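Long-range contacts in galactan 1,3-beta-galactosidase (Phanerochaete chrysosporium, PDB 7BYS), which probably hydrolyses beta-1,3-galactan chains from their ends with a glycoside hydrolase family 43 domain, and also carries a calcium-containing carbohydrate-binding module: residues 213-218 / 229-234; 250-255 / 274-279; 372-377 / 405-410; 379-384 / 395-400. One frame throughout, in Å; residues are numbered along the deposited sequence.

Contact 1: 213-218 / 229-234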
loop_
_atom_site.group_PDB
_atom_site.type_symbol
_atom_site.label_atom_id
_atom_site.label_comp_id
_atom_site.label_asym_id
_atom_site.label_seq_id
_atom_site.Cartn_x
_atom_site.Cartn_y
_atom_site.Cartn_z
ATOM N N ASN A 213 -10.654 -4.838 1.153
ATOM C CA ASN A 213 -10.840 -4.107 -0.092
ATOM C C ASN A 213 -11.515 -5.005 -1.131
ATOM O O ASN A 213 -11.434 -6.237 -1.074
ATOM C CB ASN A 213 -9.497 -3.584 -0.615
ATOM C CG ASN A 213 -9.007 -2.327 0.113
ATOM O OD1 ASN A 213 -8.242 -1.547 -0.452
ATOM N ND2 ASN A 213 -9.407 -2.145 1.366
ATOM N N LYS A 214 -12.191 -4.366 -2.085
ATOM C CA LYS A 214 -13.102 -5.052 -2.992
ATOM C C LYS A 214 -12.769 -4.735 -4.447
ATOM O O LYS A 214 -12.199 -3.688 -4.763
ATOM C CB LYS A 214 -14.566 -4.637 -2.757
ATOM C CG LYS A 214 -15.028 -4.708 -1.316
ATOM C CD LYS A 214 -15.158 -6.141 -0.832
ATOM C CE LYS A 214 -15.690 -6.178 0.594
ATOM N NZ LYS A 214 -15.762 -7.581 1.102
ATOM N N TRP A 215 -13.175 -5.647 -5.335
ATOM C CA TRP A 215 -13.100 -5.436 -6.775
ATOM C C TRP A 215 -14.493 -5.502 -7.395
ATOM O O TRP A 215 -15.387 -6.196 -6.888
ATOM C CB TRP A 215 -12.140 -6.434 -7.461
ATOM C CG TRP A 215 -12.625 -7.844 -7.558
ATOM C CD1 TRP A 215 -12.422 -8.859 -6.656
ATOM C CD2 TRP A 215 -13.369 -8.413 -8.640
ATOM N NE1 TRP A 215 -13.008 -10.017 -7.114
ATOM C CE2 TRP A 215 -13.600 -9.768 -8.326
ATOM C CE3 TRP A 215 -13.878 -7.902 -9.839
ATOM C CZ2 TRP A 215 -14.310 -10.622 -9.171
ATOM C CZ3 TRP A 215 -14.579 -8.749 -10.678
ATOM C CH2 TRP A 215 -14.789 -10.097 -10.339
ATOM N N PHE A 216 -14.649 -4.768 -8.505
ATOM C CA PHE A 216 -15.864 -4.690 -9.314
ATOM C C PHE A 216 -15.404 -4.639 -10.763
ATOM O O PHE A 216 -14.336 -4.099 -11.049
ATOM C CB PHE A 216 -16.633 -3.378 -9.062
ATOM C CG PHE A 216 -16.759 -2.985 -7.605
ATOM C CD1 PHE A 216 -15.675 -2.478 -6.903
ATOM C CD2 PHE A 216 -17.987 -3.060 -6.961
ATOM C CE1 PHE A 216 -15.807 -2.097 -5.570
ATOM C CE2 PHE A 216 -18.123 -2.666 -5.620
ATOM C CZ PHE A 216 -17.032 -2.192 -4.934
ATOM N N SER A 217 -16.190 -5.181 -11.690
ATOM C CA SER A 217 -15.821 -5.071 -13.098
ATOM C C SER A 217 -17.018 -4.627 -13.927
ATOM O O SER A 217 -18.179 -4.811 -13.543
ATOM C CB SER A 217 -15.280 -6.376 -13.691
ATOM O OG SER A 217 -16.228 -7.413 -13.578
ATOM N N ALA A 218 -16.706 -4.034 -15.078
ATOM C CA ALA A 218 -17.724 -3.579 -16.016
ATOM C C ALA A 218 -17.109 -3.537 -17.405
ATOM O O ALA A 218 -15.892 -3.412 -17.552
ATOM C CB ALA A 218 -18.227 -2.186 -15.623
ATOM N N GLN A 229 -16.638 -7.934 -4.587
ATOM C CA GLN A 229 -16.043 -9.173 -4.107
ATOM C C GLN A 229 -14.670 -8.868 -3.513
ATOM O O GLN A 229 -14.021 -7.882 -3.867
ATOM C CB GLN A 229 -15.906 -10.206 -5.238
ATOM C CG GLN A 229 -17.227 -10.598 -5.936
ATOM C CD GLN A 229 -18.202 -11.389 -5.052
ATOM O OE1 GLN A 229 -17.884 -11.816 -3.938
ATOM N NE2 GLN A 229 -19.405 -11.600 -5.567
ATOM N N ASP A 230 -14.224 -9.729 -2.608
ATOM C CA ASP A 230 -12.950 -9.528 -1.926
ATOM C C ASP A 230 -11.763 -9.768 -2.852
ATOM O O ASP A 230 -11.776 -10.674 -3.689
ATOM C CB ASP A 230 -12.855 -10.487 -0.737
ATOM C CG ASP A 230 -13.665 -10.027 0.451
ATOM O OD1 ASP A 230 -13.404 -8.918 0.968
ATOM O OD2 ASP A 230 -14.579 -10.771 0.866
ATOM N N ILE A 231 -10.708 -8.957 -2.670
ATOM C CA ILE A 231 -9.425 -9.221 -3.323
ATOM C C ILE A 231 -8.460 -10.009 -2.442
ATOM O O ILE A 231 -7.411 -10.445 -2.938
ATOM C CB ILE A 231 -8.730 -7.939 -3.838
ATOM C CG1 ILE A 231 -8.367 -6.974 -2.695
ATOM C CG2 ILE A 231 -9.586 -7.256 -4.907
ATOM C CD1 ILE A 231 -7.511 -5.764 -3.161
ATOM N N ALA A 232 -8.777 -10.209 -1.166
ATOM C CA ALA A 232 -7.889 -10.859 -0.213
ATOM C C ALA A 232 -8.750 -11.508 0.861
ATOM O O ALA A 232 -9.946 -11.209 0.963
ATOM C CB ALA A 232 -6.913 -9.844 0.405
ATOM N N PRO A 233 -8.183 -12.411 1.669
ATOM C CA PRO A 233 -8.973 -13.009 2.760
ATOM C C PRO A 233 -9.505 -11.922 3.685
ATOM O O PRO A 233 -8.755 -11.067 4.146
ATOM C CB PRO A 233 -7.958 -13.911 3.478
ATOM C CG PRO A 233 -6.906 -14.187 2.450
ATOM C CD PRO A 233 -6.803 -12.935 1.637
ATOM N N SER A 234 -10.818 -11.941 3.938
ATOM C CA SER A 234 -11.442 -10.807 4.614
ATOM C C SER A 234 -10.845 -10.557 5.993
ATOM O O SER A 234 -10.672 -9.400 6.391
ATOM C CB SER A 234 -12.966 -10.963 4.681
ATOM O OG SER A 234 -13.343 -12.252 5.098
HETATM O O HOH W 1 -10.658 -8.227 0.631
#
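Strands 214-218 and 229-230 form an antiparallel hairpin on the outer side of a blade in the five-bladed beta-propeller of the GH43 fold. Two backbone bonds join Trp215 and Gln229 as a hydrogen-bonded pair: Trp215 N gives to Gln229 O at 2.8 Å, nearly along the C=O axis, and Gln229 N returns a bond to Trp215 O. The pairing continues past the short strand, where Ile231 N donates to Asn213 O at 3.2 Å.

The side chains of Gln229 and Trp215 leave the sheet on the same face and run alongside each other, with amide and ring planes 47° apart. Contact is made by the root of the glutamine rather than its amide: Gln229 CB lies 3.5 Å from Trp215 NE1. With chi1 at 72°, Trp215 CG takes the crowded position between backbone N and carbonyl carbon, and the CD1 edge of the indole then meets the other segment. Asp230 O lies in the ring plane at that edge, where it also accepts from Gln283. Ile231 slides past the indole in the opposite direction, its CG2 methyl 3.7 Å from Trp215 CD1, while its CD1 methyl reaches Asn213 CB at 3.9 Å. Further packing of Trp215 and Ile231 on strand 283-284 joins this hairpin to the next blade.

At the neighbouring non-hydrogen-bonded pair, whose side chains diverge at the root, Lys214 bends at chi2 and runs beside Asp230 to form a salt bridge. Lys214 NZ sits 2.7 Å from Asp230 OD1, 48° out of the carboxylate plane.

Contact 2: 250-255 / 274-279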
loop_
_atom_site.group_PDB
_atom_site.type_symbol
_atom_site.label_atom_id
_atom_site.label_comp_id
_atom_site.label_asym_id
_atom_site.label_seq_id
_atom_site.Cartn_x
_atom_site.Cartn_y
_atom_site.Cartn_z
ATOM N N GLY A 250 1.276 -6.780 -17.662
ATOM C CA GLY A 250 1.001 -7.905 -18.546
ATOM C C GLY A 250 -0.464 -8.272 -18.482
ATOM O O GLY A 250 -1.345 -7.407 -18.531
ATOM N N SER A 251 -0.748 -9.563 -18.347
ATOM C CA SER A 251 -2.127 -10.005 -18.205
ATOM C C SER A 251 -2.632 -9.899 -16.775
ATOM O O SER A 251 -3.751 -10.334 -16.491
ATOM C CB SER A 251 -2.299 -11.433 -18.721
ATOM O OG SER A 251 -1.391 -12.306 -18.090
ATOM N N ASN A 252 -1.838 -9.319 -15.877
ATOM C CA ASN A 252 -2.246 -9.119 -14.494
ATOM C C ASN A 252 -2.083 -7.652 -14.103
ATOM O O ASN A 252 -2.225 -6.758 -14.941
ATOM C CB ASN A 252 -1.473 -10.075 -13.579
ATOM C CG ASN A 252 -1.658 -11.540 -13.981
ATOM O OD1 ASN A 252 -2.739 -12.105 -13.829
ATOM N ND2 ASN A 252 -0.600 -12.146 -14.515
ATOM N N ALA A 253 -1.803 -7.394 -12.833
ATOM C CA ALA A 253 -1.644 -6.035 -12.344
ATOM C C ALA A 253 -0.853 -6.105 -11.047
ATOM O O ALA A 253 -0.563 -7.187 -10.529
ATOM C CB ALA A 253 -3.012 -5.379 -12.114
ATOM N N ILE A 254 -0.502 -4.931 -10.525
ATOM C CA ILE A 254 0.108 -4.812 -9.209
ATOM C C ILE A 254 -0.846 -4.027 -8.325
ATOM O O ILE A 254 -1.240 -2.901 -8.667
ATOM C CB ILE A 254 1.461 -4.103 -9.268
ATOM C CG1 ILE A 254 2.407 -4.862 -10.197
ATOM C CG2 ILE A 254 2.038 -3.978 -7.854
ATOM C CD1 ILE A 254 3.705 -4.155 -10.429
ATOM N N TYR A 255 -1.212 -4.618 -7.192
ATOM C CA TYR A 255 -1.907 -3.902 -6.138
ATOM C C TYR A 255 -0.883 -3.090 -5.357
ATOM O O TYR A 255 0.062 -3.656 -4.789
ATOM C CB TYR A 255 -2.580 -4.908 -5.208
ATOM C CG TYR A 255 -3.082 -4.280 -3.936
ATOM C CD1 TYR A 255 -4.308 -3.638 -3.910
ATOM C CD2 TYR A 255 -2.329 -4.317 -2.760
ATOM C CE1 TYR A 255 -4.794 -3.046 -2.760
ATOM C CE2 TYR A 255 -2.794 -3.711 -1.595
ATOM C CZ TYR A 255 -4.029 -3.081 -1.603
ATOM O OH TYR A 255 -4.508 -2.483 -0.459
ATOM N N PRO A 274 1.371 -8.793 -6.286
ATOM C CA PRO A 274 0.749 -9.123 -7.570
ATOM C C PRO A 274 -0.761 -9.231 -7.405
ATOM O O PRO A 274 -1.264 -9.728 -6.398
ATOM C CB PRO A 274 1.369 -10.483 -7.936
ATOM C CG PRO A 274 2.630 -10.586 -7.083
ATOM C CD PRO A 274 2.268 -9.858 -5.810
ATOM N N LEU A 275 -1.479 -8.748 -8.398
ATOM C CA LEU A 275 -2.925 -8.898 -8.472
ATOM C C LEU A 275 -3.140 -9.842 -9.644
ATOM O O LEU A 275 -2.995 -9.446 -10.805
ATOM C CB LEU A 275 -3.587 -7.547 -8.705
ATOM C CG LEU A 275 -5.071 -7.376 -8.388
ATOM C CD1 LEU A 275 -5.396 -7.749 -6.939
ATOM C CD2 LEU A 275 -5.485 -5.925 -8.659
ATOM N N ASP A 276 -3.435 -11.098 -9.338
ATOM C CA ASP A 276 -3.488 -12.141 -10.346
ATOM C C ASP A 276 -4.907 -12.307 -10.869
ATOM O O ASP A 276 -5.853 -12.457 -10.089
ATOM C CB ASP A 276 -2.966 -13.457 -9.772
ATOM C CG ASP A 276 -2.617 -14.450 -10.850
ATOM O OD1 ASP A 276 -3.553 -14.915 -11.525
ATOM O OD2 ASP A 276 -1.417 -14.744 -11.045
ATOM N N PHE A 277 -5.043 -12.271 -12.193
ATOM C CA PHE A 277 -6.329 -12.365 -12.871
ATOM C C PHE A 277 -6.578 -13.735 -13.490
ATOM O O PHE A 277 -7.592 -13.908 -14.177
ATOM C CB PHE A 277 -6.404 -11.332 -14.002
ATOM C CG PHE A 277 -6.702 -9.927 -13.544
ATOM C CD1 PHE A 277 -5.725 -9.160 -12.930
ATOM C CD2 PHE A 277 -7.957 -9.365 -13.760
ATOM C CE1 PHE A 277 -5.990 -7.862 -12.523
ATOM C CE2 PHE A 277 -8.228 -8.067 -13.353
ATOM C CZ PHE A 277 -7.242 -7.315 -12.741
ATOM N N SER A 278 -5.682 -14.700 -13.273
ATOM C CA SER A 278 -5.765 -15.978 -13.974
ATOM C C SER A 278 -7.092 -16.701 -13.768
ATOM O O SER A 278 -7.452 -17.546 -14.595
ATOM C CB SER A 278 -4.616 -16.888 -13.548
ATOM O OG SER A 278 -4.688 -17.148 -12.156
ATOM N N SER A 279 -7.822 -16.410 -12.697
ATOM C CA SER A 279 -9.121 -17.033 -12.478
ATOM C C SER A 279 -10.271 -16.218 -13.058
ATOM O O SER A 279 -11.434 -16.585 -12.865
ATOM C CB SER A 279 -9.351 -17.286 -10.987
ATOM O OG SER A 279 -9.821 -16.114 -10.338
#
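The Phe277 ring meets the opposite segment at its edge, where the Ala253 CB methyl lies near the ring plane, 3.9 Å from Phe277 CE1. Beyond the two segments, the ring of His194 stacks with this phenyl and that of Phe199 meets it edge-to-face. The second flat group, the Asn252 amide, works through its oxygen: Phe277 N points at Asn252 OD1 over 2.8 Å, in the carbonyl plane and on a lone pair, with an almost straight N-H...O angle of 176°. Asn252 thus carries the pairing one step beyond the backbone ladder, in which Leu275 N donates to Ala253 O at 2.8 Å and Ala253 N to Leu275 O at 3.1 Å. Ala253 and Leu275 share a face of the sheet, CB to CB 4.1 Å. Where the strand ends, Asp276 OD1 closes an Asx turn by accepting from Ser278 N at 2.8 Å, and Ser278 OG gives it a second bond; Asp276 OD2 is taken by Tyr299. The paired strands are the two middle strands of the last propeller blade: backbone bonds continue the sheet from Ile254 to strand 242-249 and from Asp276 to strand 283-284, while Ile254 and Pro274 pack on Trp290 of strand 290-293.

Contact 3: 372-377 / 405-410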
loop_
_atom_site.group_PDB
_atom_site.type_symbol
_atom_site.label_atom_id
_atom_site.label_comp_id
_atom_site.label_asym_id
_atom_site.label_seq_id
_atom_site.Cartn_x
_atom_site.Cartn_y
_atom_site.Cartn_z
ATOM N N SER A 372 17.185 -11.881 17.523
ATOM C CA SER A 372 18.627 -12.026 17.667
ATOM C C SER A 372 19.066 -13.254 16.887
ATOM O O SER A 372 18.488 -14.336 17.044
ATOM C CB SER A 372 18.964 -12.203 19.146
ATOM O OG SER A 372 20.261 -12.751 19.319
ATOM N N VAL A 373 20.082 -13.096 16.049
ATOM C CA VAL A 373 20.584 -14.189 15.221
ATOM C C VAL A 373 21.894 -14.680 15.817
ATOM O O VAL A 373 22.832 -13.896 15.989
ATOM C CB VAL A 373 20.795 -13.743 13.765
ATOM C CG1 VAL A 373 21.300 -14.912 12.924
ATOM C CG2 VAL A 373 19.498 -13.181 13.188
ATOM N N ASN A 374 21.959 -15.977 16.109
ATOM C CA ASN A 374 23.175 -16.606 16.627
ATOM C C ASN A 374 23.739 -15.842 17.824
ATOM O O ASN A 374 24.954 -15.675 17.971
ATOM C CB ASN A 374 24.215 -16.775 15.520
ATOM C CG ASN A 374 23.707 -17.632 14.384
ATOM O OD1 ASN A 374 23.075 -18.662 14.606
ATOM N ND2 ASN A 374 23.966 -17.201 13.151
ATOM N N GLY A 375 22.847 -15.343 18.673
ATOM C CA GLY A 375 23.246 -14.599 19.846
ATOM C C GLY A 375 23.718 -13.188 19.597
ATOM O O GLY A 375 24.263 -12.568 20.520
ATOM N N GLY A 376 23.528 -12.651 18.388
ATOM C CA GLY A 376 23.968 -11.314 18.095
ATOM C C GLY A 376 23.066 -10.258 18.718
ATOM O O GLY A 376 22.033 -10.564 19.324
ATOM N N PRO A 377 23.458 -8.993 18.578
ATOM C CA PRO A 377 22.621 -7.907 19.106
ATOM C C PRO A 377 21.222 -7.965 18.506
ATOM O O PRO A 377 21.043 -8.301 17.335
ATOM C CB PRO A 377 23.357 -6.641 18.654
ATOM C CG PRO A 377 24.756 -7.085 18.375
ATOM C CD PRO A 377 24.654 -8.493 17.885
ATOM N N GLU A 405 23.959 -24.021 9.684
ATOM C CA GLU A 405 22.821 -23.893 10.579
ATOM C C GLU A 405 22.908 -22.598 11.372
ATOM O O GLU A 405 23.991 -22.128 11.722
ATOM C CB GLU A 405 22.743 -25.088 11.529
ATOM C CG GLU A 405 22.804 -26.443 10.828
ATOM C CD GLU A 405 21.505 -26.826 10.129
ATOM O OE1 GLU A 405 20.658 -25.941 9.877
ATOM O OE2 GLU A 405 21.325 -28.026 9.831
ATOM N N ASN A 406 21.740 -22.023 11.642
ATOM C CA ASN A 406 21.633 -20.772 12.369
ATOM C C ASN A 406 20.522 -20.904 13.394
ATOM O O ASN A 406 19.631 -21.743 13.262
ATOM C CB ASN A 406 21.256 -19.623 11.430
ATOM C CG ASN A 406 22.338 -19.319 10.422
ATOM O OD1 ASN A 406 23.187 -18.466 10.656
ATOM N ND2 ASN A 406 22.307 -20.013 9.289
ATOM N N SER A 407 20.588 -20.055 14.417
ATOM C CA SER A 407 19.521 -19.931 15.402
ATOM C C SER A 407 18.983 -18.507 15.389
ATOM O O SER A 407 19.739 -17.546 15.215
ATOM C CB SER A 407 20.044 -20.247 16.812
ATOM O OG SER A 407 20.699 -19.120 17.384
ATOM N N ILE A 408 17.670 -18.372 15.562
ATOM C CA ILE A 408 17.030 -17.065 15.665
ATOM C C ILE A 408 16.181 -17.064 16.928
ATOM O O ILE A 408 15.301 -17.917 17.082
ATOM C CB ILE A 408 16.163 -16.736 14.439
ATOM C CG1 ILE A 408 16.954 -16.928 13.140
ATOM C CG2 ILE A 408 15.642 -15.314 14.542
ATOM C CD1 ILE A 408 16.086 -16.849 11.879
ATOM N N THR A 409 16.447 -16.122 17.829
ATOM C CA THR A 409 15.772 -16.062 19.122
ATOM C C THR A 409 14.829 -14.866 19.143
ATOM O O THR A 409 15.226 -13.747 18.793
ATOM C CB THR A 409 16.787 -15.961 20.262
ATOM O OG1 THR A 409 17.546 -17.173 20.328
ATOM C CG2 THR A 409 16.076 -15.783 21.585
ATOM N N PHE A 410 13.592 -15.101 19.578
ATOM C CA PHE A 410 12.541 -14.090 19.628
ATOM C C PHE A 410 12.126 -13.834 21.070
ATOM O O PHE A 410 11.909 -14.779 21.837
ATOM C CB PHE A 410 11.319 -14.557 18.833
ATOM C CG PHE A 410 11.604 -14.791 17.386
ATOM C CD1 PHE A 410 11.469 -13.752 16.476
ATOM C CD2 PHE A 410 11.998 -16.041 16.929
ATOM C CE1 PHE A 410 11.737 -13.953 15.127
ATOM C CE2 PHE A 410 12.266 -16.243 15.588
ATOM C CZ PHE A 410 12.134 -15.197 14.686
HETATM O O HOH W 2 19.984 -16.222 18.626
#
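Water 2 is gripped by four hydrogen bonds: it donates to Ser372 O at 2.9 Å, accepts from Gly375 N at 3.0 Å, and is also bonded to Ser407 OG and Thr409 OG1, so it bridges the tip of one segment to the flank of the other. Thr409 OG1 is bonded to Thr342 OG1 as well. Ser372 O takes a second hydrogen bond from Thr409 N at 2.8 Å, in the carbonyl plane and nearly straight (172° at the hydrogen), and Ile408 CA approaches Ser372 O to 3.4 Å in a weaker CA-H...O contact.

The ladder here is antiparallel, with Ser372 and Thr409 as a hydrogen-bonded pair and Val373 and Ile408 as the next, non-hydrogen-bonded one. It belongs to the five-stranded sheet of the carbohydrate-binding module, a beta-sandwich, in which strand 405-410 lies between 367-373 and 339-349. Strand 367-373 ends in a type I' turn from Val373 to Gly376, and Ser372 OG, anti to its backbone N, braces that turn by donating to Gly376 O at 2.8 Å on a lone pair.

Asn374, within the turn, replaces the lost strand pairing. Its N donates to Ser407 O at 2.9 Å. With CG beside the backbone N (chi1 -60°), its amide reaches over to strand 405-410 and uses both ends: Asn374 OD1 takes Ser407 N at 2.9 Å, from above the carbonyl plane, and Asn374 ND2 gives to Asn406 OD1 at 2.9 Å, on a lone pair. The two amides cross obliquely, planes 30° apart. Asn406 OD1 also accepts from Asn402 N, while Asn406 ND2 is held by Val346 O.

Contact 4: 379-384 / 395-400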
loop_
_atom_site.group_PDB
_atom_site.type_symbol
_atom_site.label_atom_id
_atom_site.label_comp_id
_atom_site.label_asym_id
_atom_site.label_seq_id
_atom_site.Cartn_x
_atom_site.Cartn_y
_atom_site.Cartn_z
ATOM N N VAL A 379 17.518 -6.793 17.151
ATOM C CA VAL A 379 16.791 -5.713 16.500
ATOM C C VAL A 379 15.328 -5.850 16.895
ATOM O O VAL A 379 14.853 -6.946 17.205
ATOM C CB VAL A 379 16.947 -5.699 14.963
ATOM C CG1 VAL A 379 18.403 -5.463 14.566
ATOM C CG2 VAL A 379 16.422 -6.976 14.370
ATOM N N LEU A 380 14.614 -4.730 16.902
ATOM C CA LEU A 380 13.213 -4.716 17.297
ATOM C C LEU A 380 12.337 -4.604 16.058
ATOM O O LEU A 380 12.528 -3.700 15.237
ATOM C CB LEU A 380 12.952 -3.541 18.238
ATOM C CG LEU A 380 11.624 -3.573 18.989
ATOM C CD1 LEU A 380 11.558 -4.772 19.932
ATOM C CD2 LEU A 380 11.456 -2.292 19.761
ATOM N N VAL A 381 11.395 -5.533 15.910
ATOM C CA VAL A 381 10.522 -5.588 14.740
ATOM C C VAL A 381 9.105 -5.207 15.157
ATOM O O VAL A 381 8.539 -5.808 16.076
ATOM C CB VAL A 381 10.550 -6.977 14.080
ATOM C CG1 VAL A 381 9.643 -6.988 12.864
ATOM C CG2 VAL A 381 11.974 -7.349 13.666
ATOM N N ASP A 382 8.529 -4.220 14.470
ATOM C CA ASP A 382 7.173 -3.775 14.765
ATOM C C ASP A 382 6.164 -4.820 14.312
ATOM O O ASP A 382 6.272 -5.375 13.213
ATOM C CB ASP A 382 6.869 -2.500 13.983
ATOM C CG ASP A 382 7.656 -1.305 14.470
ATOM O OD1 ASP A 382 7.876 -1.192 15.694
ATOM O OD2 ASP A 382 8.037 -0.474 13.613
ATOM N N GLN A 383 5.153 -5.053 15.151
ATOM C CA GLN A 383 4.088 -6.022 14.889
ATOM C C GLN A 383 2.747 -5.301 14.943
ATOM O O GLN A 383 2.155 -5.132 16.027
ATOM C CB GLN A 383 4.154 -7.184 15.878
ATOM C CG GLN A 383 5.436 -7.977 15.726
ATOM C CD GLN A 383 5.575 -9.059 16.776
ATOM O OE1 GLN A 383 5.515 -8.783 17.971
ATOM N NE2 GLN A 383 5.723 -10.298 16.334
ATOM N N PRO A 384 2.223 -4.869 13.795
ATOM C CA PRO A 384 0.921 -4.194 13.783
ATOM C C PRO A 384 -0.169 -5.069 14.387
ATOM O O PRO A 384 -0.070 -6.303 14.429
ATOM C CB PRO A 384 0.656 -3.956 12.287
ATOM C CG PRO A 384 2.016 -3.957 11.643
ATOM C CD PRO A 384 2.848 -4.934 12.460
ATOM N N VAL A 395 5.238 -9.703 8.809
ATOM C CA VAL A 395 6.097 -8.542 8.588
ATOM C C VAL A 395 7.521 -9.017 8.339
ATOM O O VAL A 395 7.931 -10.052 8.887
ATOM C CB VAL A 395 6.058 -7.545 9.761
ATOM C CG1 VAL A 395 4.687 -6.895 9.886
ATOM C CG2 VAL A 395 6.476 -8.219 11.070
ATOM N N PRO A 396 8.308 -8.287 7.562
ATOM C CA PRO A 396 9.636 -8.776 7.172
ATOM C C PRO A 396 10.762 -8.159 7.979
ATOM O O PRO A 396 10.672 -7.016 8.457
ATOM C CB PRO A 396 9.740 -8.316 5.718
ATOM C CG PRO A 396 9.028 -6.988 5.734
ATOM C CD PRO A 396 7.864 -7.171 6.699
ATOM N N VAL A 397 11.843 -8.922 8.110
ATOM C CA VAL A 397 13.091 -8.439 8.692
ATOM C C VAL A 397 14.249 -9.055 7.917
ATOM O O VAL A 397 14.207 -10.234 7.551
ATOM C CB VAL A 397 13.165 -8.706 10.215
ATOM C CG1 VAL A 397 13.160 -10.201 10.521
ATOM C CG2 VAL A 397 14.394 -8.029 10.820
ATOM N N LYS A 398 15.267 -8.241 7.631
ATOM C CA LYS A 398 16.434 -8.686 6.878
ATOM C C LYS A 398 17.516 -9.120 7.862
ATOM O O LYS A 398 17.993 -8.308 8.659
ATOM C CB LYS A 398 16.951 -7.563 5.982
ATOM C CG LYS A 398 17.785 -8.071 4.807
ATOM C CD LYS A 398 17.970 -6.987 3.744
ATOM C CE LYS A 398 18.606 -5.748 4.347
ATOM N NZ LYS A 398 17.857 -4.507 3.990
ATOM N N LEU A 399 17.890 -10.398 7.810
ATOM C CA LEU A 399 18.816 -10.973 8.778
ATOM C C LEU A 399 20.074 -11.482 8.087
ATOM O O LEU A 399 20.003 -12.104 7.023
ATOM C CB LEU A 399 18.160 -12.132 9.536
ATOM C CG LEU A 399 16.904 -11.776 10.340
ATOM C CD1 LEU A 399 16.347 -12.990 11.045
ATOM C CD2 LEU A 399 17.191 -10.661 11.337
ATOM N N ASN A 400 21.224 -11.248 8.723
ATOM C CA ASN A 400 22.498 -11.788 8.258
ATOM C C ASN A 400 22.699 -13.169 8.869
ATOM O O ASN A 400 22.823 -13.299 10.091
ATOM C CB ASN A 400 23.647 -10.866 8.656
ATOM C CG ASN A 400 23.745 -9.642 7.766
ATOM O OD1 ASN A 400 23.451 -9.705 6.571
ATOM N ND2 ASN A 400 24.143 -8.517 8.346
#
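Val395 opens the second segment and has the largest buried area of the contact. Its two methyls have separate partners. Val395 CG1 meets Pro384 CD tip to tip at 3.7 Å, and the proline ring rests in turn on Phe359 and Tyr366. Val395 CG2, in the crowded position between backbone N and carbonyl carbon, comes 3.6 Å from Asp382 O and 3.8 Å from Val381 CG1, the two valines sliding past each other in opposite directions.

Pro396 points away from the first segment and packs instead on Val4 and Ala7. Across the contact no hydrogen bond is formed, and the nearest CA atoms, those of Val381 and Val397, are 7.2 Å apart. The strand axes approach to 7.9 Å and run at 165°, nearly antiparallel. This is face-to-face packing between the two sheets of a beta-sandwich, the fold of the carbohydrate-binding module: 379-383 is an edge strand of the five-stranded sheet and 392-402 an edge strand of the four-stranded one.

At Val397 the valine contact is repeated. CG2 stands anti to the backbone N, because chi1 of 63° turns CG1 into the crowded position, and it lies 3.8 Å from Val381 CG2, with the two side chains crossing obliquely. Val381 therefore divides its branches, CG1 toward Val395 and CG2 toward Val397. Val397 CG2 also touches Val379 CG2 more loosely, at 4.2 Å. On the first segment, the Asp382 carboxylate has its partner elsewhere, in a salt bridge to Arg261, and Leu380 and Asp382 touch an N-acetylglucosamine residue.

In the fold
The four contacts form two pairs. Contacts 1 and 2 lie in successive propeller blades, centres about 13 Å apart, and meet where Tyr255 CE1 packs 3.9 Å from Ile231 CD1. The side chains of Asn213 and Tyr255 both lie about 5 Å from that of Gln242, which binds galactose in another structure of this protein. Contacts 3 and 4 share the carbohydrate-binding module, also about 13 Å between centres; contact 4 is nested in the chain loop closed by contact 3, and Leu399 CD1 joins them, 3.8 Å from Val373 CG2. Centres of contacts 1 and 4 are about 29 Å apart. Pro384 is about 8 Å from galactose-binding Arg367, between side chains.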